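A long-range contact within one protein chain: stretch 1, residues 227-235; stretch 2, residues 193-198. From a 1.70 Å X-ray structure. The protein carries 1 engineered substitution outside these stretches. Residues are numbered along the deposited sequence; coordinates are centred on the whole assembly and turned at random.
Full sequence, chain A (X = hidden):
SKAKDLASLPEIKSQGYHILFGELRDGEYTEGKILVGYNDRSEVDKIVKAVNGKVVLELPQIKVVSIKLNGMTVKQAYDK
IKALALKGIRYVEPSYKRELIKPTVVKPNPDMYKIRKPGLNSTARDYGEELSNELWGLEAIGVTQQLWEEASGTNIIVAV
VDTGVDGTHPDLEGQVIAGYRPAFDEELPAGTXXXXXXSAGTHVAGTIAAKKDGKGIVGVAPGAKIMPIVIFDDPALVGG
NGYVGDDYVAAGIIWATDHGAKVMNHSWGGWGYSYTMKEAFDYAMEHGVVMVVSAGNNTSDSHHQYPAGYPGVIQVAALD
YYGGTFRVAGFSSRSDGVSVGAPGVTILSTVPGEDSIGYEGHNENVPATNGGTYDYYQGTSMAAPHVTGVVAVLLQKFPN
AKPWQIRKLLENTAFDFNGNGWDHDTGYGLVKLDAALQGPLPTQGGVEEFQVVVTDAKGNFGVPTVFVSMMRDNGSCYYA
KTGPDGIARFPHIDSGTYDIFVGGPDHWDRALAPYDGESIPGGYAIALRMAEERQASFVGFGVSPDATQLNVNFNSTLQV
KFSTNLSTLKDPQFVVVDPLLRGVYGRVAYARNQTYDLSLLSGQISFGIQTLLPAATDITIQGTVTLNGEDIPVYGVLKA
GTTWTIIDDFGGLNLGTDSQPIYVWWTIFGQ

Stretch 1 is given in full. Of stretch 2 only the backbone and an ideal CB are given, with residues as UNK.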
# COMPACT_ATOMS: atom_id res chain seq x y z
N MET A 227 -12.44 19.39 2.12
CA MET A 227 -11.06 19.83 1.94
C MET A 227 -10.53 19.11 0.70
O MET A 227 -10.29 17.91 0.73
CB MET A 227 -10.20 19.44 3.17
CG MET A 227 -8.68 19.63 2.99
SD MET A 227 -7.76 18.97 4.45
CE MET A 227 -7.83 20.48 5.57
N PRO A 228 -10.39 19.82 -0.42
CA PRO A 228 -9.89 19.16 -1.63
C PRO A 228 -8.38 18.92 -1.64
O PRO A 228 -7.59 19.81 -1.29
CB PRO A 228 -10.33 20.10 -2.76
CG PRO A 228 -10.50 21.42 -2.09
CD PRO A 228 -11.03 21.12 -0.73
N ILE A 229 -7.99 17.70 -1.99
CA ILE A 229 -6.59 17.30 -2.10
C ILE A 229 -6.49 16.78 -3.53
O ILE A 229 -7.10 15.77 -3.88
CB ILE A 229 -6.18 16.18 -1.11
CG1 ILE A 229 -6.47 16.61 0.34
CG2 ILE A 229 -4.69 15.83 -1.31
CD1 ILE A 229 -5.59 17.78 0.90
N VAL A 230 -5.74 17.49 -4.37
CA VAL A 230 -5.66 17.11 -5.77
C VAL A 230 -4.58 16.07 -6.05
O VAL A 230 -3.39 16.38 -6.02
CB VAL A 230 -5.40 18.36 -6.65
CG1 VAL A 230 -5.38 17.99 -8.13
CG2 VAL A 230 -6.48 19.39 -6.36
N ILE A 231 -5.00 14.83 -6.29
CA ILE A 231 -4.02 13.80 -6.61
C ILE A 231 -4.10 13.32 -8.06
O ILE A 231 -3.22 12.56 -8.50
CB ILE A 231 -4.06 12.62 -5.60
CG1 ILE A 231 -5.40 11.87 -5.65
CG2 ILE A 231 -3.78 13.17 -4.20
CD1 ILE A 231 -5.25 10.40 -5.20
N PHE A 232 -5.16 13.73 -8.76
CA PHE A 232 -5.30 13.49 -10.19
C PHE A 232 -5.44 14.91 -10.70
O PHE A 232 -6.47 15.55 -10.58
CB PHE A 232 -6.51 12.62 -10.54
CG PHE A 232 -6.22 11.17 -10.35
CD1 PHE A 232 -6.46 10.57 -9.11
CD2 PHE A 232 -5.60 10.44 -11.35
CE1 PHE A 232 -6.06 9.26 -8.87
CE2 PHE A 232 -5.20 9.12 -11.12
CZ PHE A 232 -5.43 8.53 -9.88
N ASP A 233 -4.31 15.39 -11.22
CA ASP A 233 -4.18 16.75 -11.71
C ASP A 233 -4.32 16.78 -13.24
O ASP A 233 -4.77 15.80 -13.84
CB ASP A 233 -2.79 17.25 -11.26
CG ASP A 233 -2.74 18.75 -11.03
OD1 ASP A 233 -3.04 19.50 -11.98
OD2 ASP A 233 -2.39 19.19 -9.91
N ASP A 234 -3.96 17.90 -13.85
CA ASP A 234 -4.05 18.04 -15.31
C ASP A 234 -2.90 17.27 -15.96
O ASP A 234 -1.74 17.62 -15.78
CB ASP A 234 -3.94 19.52 -15.70
CG ASP A 234 -4.22 19.75 -17.18
OD1 ASP A 234 -4.04 18.82 -17.99
OD2 ASP A 234 -4.60 20.88 -17.53
N PRO A 235 -3.21 16.20 -16.71
CA PRO A 235 -2.14 15.43 -17.35
C PRO A 235 -1.22 16.24 -18.26
O PRO A 235 -0.12 15.82 -18.57
CB PRO A 235 -2.89 14.34 -18.11
CG PRO A 235 -4.22 14.95 -18.37
CD PRO A 235 -4.53 15.66 -17.08
N UNK A 193 -12.39 26.89 -7.56
CA UNK A 193 -12.48 25.75 -8.47
C UNK A 193 -11.10 25.08 -8.57
O UNK A 193 -10.15 25.69 -9.08
CB UNK A 193 -12.98 26.19 -9.85
N UNK A 194 -10.98 23.85 -8.07
CA UNK A 194 -9.70 23.14 -8.14
C UNK A 194 -9.87 21.85 -8.93
O UNK A 194 -9.07 20.93 -8.79
CB UNK A 194 -9.16 22.84 -6.74
N UNK A 195 -10.87 21.81 -9.80
CA UNK A 195 -11.17 20.61 -10.58
C UNK A 195 -10.18 20.28 -11.72
O UNK A 195 -10.58 19.92 -12.83
CB UNK A 195 -12.57 20.76 -11.18
N UNK A 196 -8.89 20.39 -11.43
CA UNK A 196 -7.85 20.11 -12.41
C UNK A 196 -7.90 18.73 -13.08
O UNK A 196 -7.56 18.59 -14.25
CB UNK A 196 -6.49 20.27 -11.73
N UNK A 197 -8.33 17.71 -12.34
CA UNK A 197 -8.35 16.36 -12.89
C UNK A 197 -9.64 15.88 -13.52
O UNK A 197 -9.72 14.75 -14.00
CB UNK A 197 -7.98 15.38 -11.78
N UNK A 198 -10.66 16.72 -13.52
CA UNK A 198 -11.92 16.31 -14.12
C UNK A 198 -13.08 16.55 -13.17
O UNK A 198 -12.94 17.27 -12.18
CB UNK A 198 -11.87 14.84 -14.52

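The ideal CB of position 193 has no atom of stretch 1 within 5.5 Å, and its phi/psi of -83/114 suit almost any residue, so the contact sets no preference. The deposited residue is Asp-193, which acts within its own stretch: its OD1 accepts from the backbone N of residue 195 at 3.0 Å, with an N-H...acceptor angle of 164°.

At position 194, CA-to-CB points toward stretch 1. The ideal CB lies 4.4 Å from Val-230 CG2 and 5.0 Å from Pro-228 CB, so the neighbouring surface is aliphatic and offers no charge. A small side chain would suit, such as alanine, serine, threonine or perhaps valine. The residue is Ser-194. With chi1 at 58° (p), its OG comes to 3.8 Å from Pro-228 CB, a packing contact, while the hydroxyl's hydrogen bonding is met elsewhere in the structure.

Position 195 turns its CB away, with nothing of stretch 1 within 5.5 Å. It opens a type I turn ending at 198, where small polar residues are common. Ser-195 fits: its OG donates to Asp-193 OD1 at 2.6 Å, so that one carboxylate oxygen receives both the hydroxyl and the backbone N of this residue.

Position 196 points toward stretch 1 from phi/psi of -56/-34. Its ideal CB is 3.5 Å from Asp-233 OD1, 4.1 Å from Asp-234 N and 4.4 Å from Val-230 CG1. A carboxylate beside a valine is a mixed environment: lysine or arginine could answer the charge, and an aliphatic or aromatic chain could pack on the methyls. The deposited residue is Tyr-196, with 71 Å² covered, the largest share in either stretch. Its chi1 of -62° (m) brings CD2 to 4.4 Å from Val-230 CG2, which meets the ring at its edge. Asp-233 OD1 lies 3.5 Å from Tyr-196 CB and is already engaged by Asp-234 N at 2.6 Å, within stretch 1.

Position 197 is the most restrictive at the contact. Its phi/psi of -94/-1 would admit other residues, but an ideal CB would sit 1.9 Å from Phe-232 O, a clash. Glycine is therefore expected, and Gly-197 is found. Its CA approaches Phe-232 O to 3.1 Å in a CA-H...O contact, with an angle of 135° at the hydrogen.

At position 198 the ideal CA-to-CB direction is sideways, with nothing of stretch 1 within 5.5 Å. Here the backbone decides: at phi/psi of 129/-162, a CB would jam against the preceding carbonyl O. Gly-198 meets that demand, and its N closes the turn on Ser-195 O at 3.3 Å.

Stretch 2 193-198: DSSYGG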
# COMPACT_ATOMS: atom_id res chain seq x y z
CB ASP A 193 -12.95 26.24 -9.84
CG ASP A 193 -12.95 25.15 -10.90
OD1 ASP A 193 -12.84 23.96 -10.55
OD2 ASP A 193 -13.08 25.49 -12.09
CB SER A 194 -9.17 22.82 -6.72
OG SER A 194 -10.11 22.05 -5.98
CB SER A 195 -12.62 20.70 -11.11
OG SER A 195 -12.84 21.82 -11.96
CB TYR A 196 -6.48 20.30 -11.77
CG TYR A 196 -6.21 21.70 -11.30
CD1 TYR A 196 -6.00 22.73 -12.21
CD2 TYR A 196 -6.21 22.01 -9.94
CE1 TYR A 196 -5.80 24.03 -11.78
CE2 TYR A 196 -6.02 23.32 -9.51
CZ TYR A 196 -5.81 24.32 -10.44
OH TYR A 196 -5.63 25.61 -10.02
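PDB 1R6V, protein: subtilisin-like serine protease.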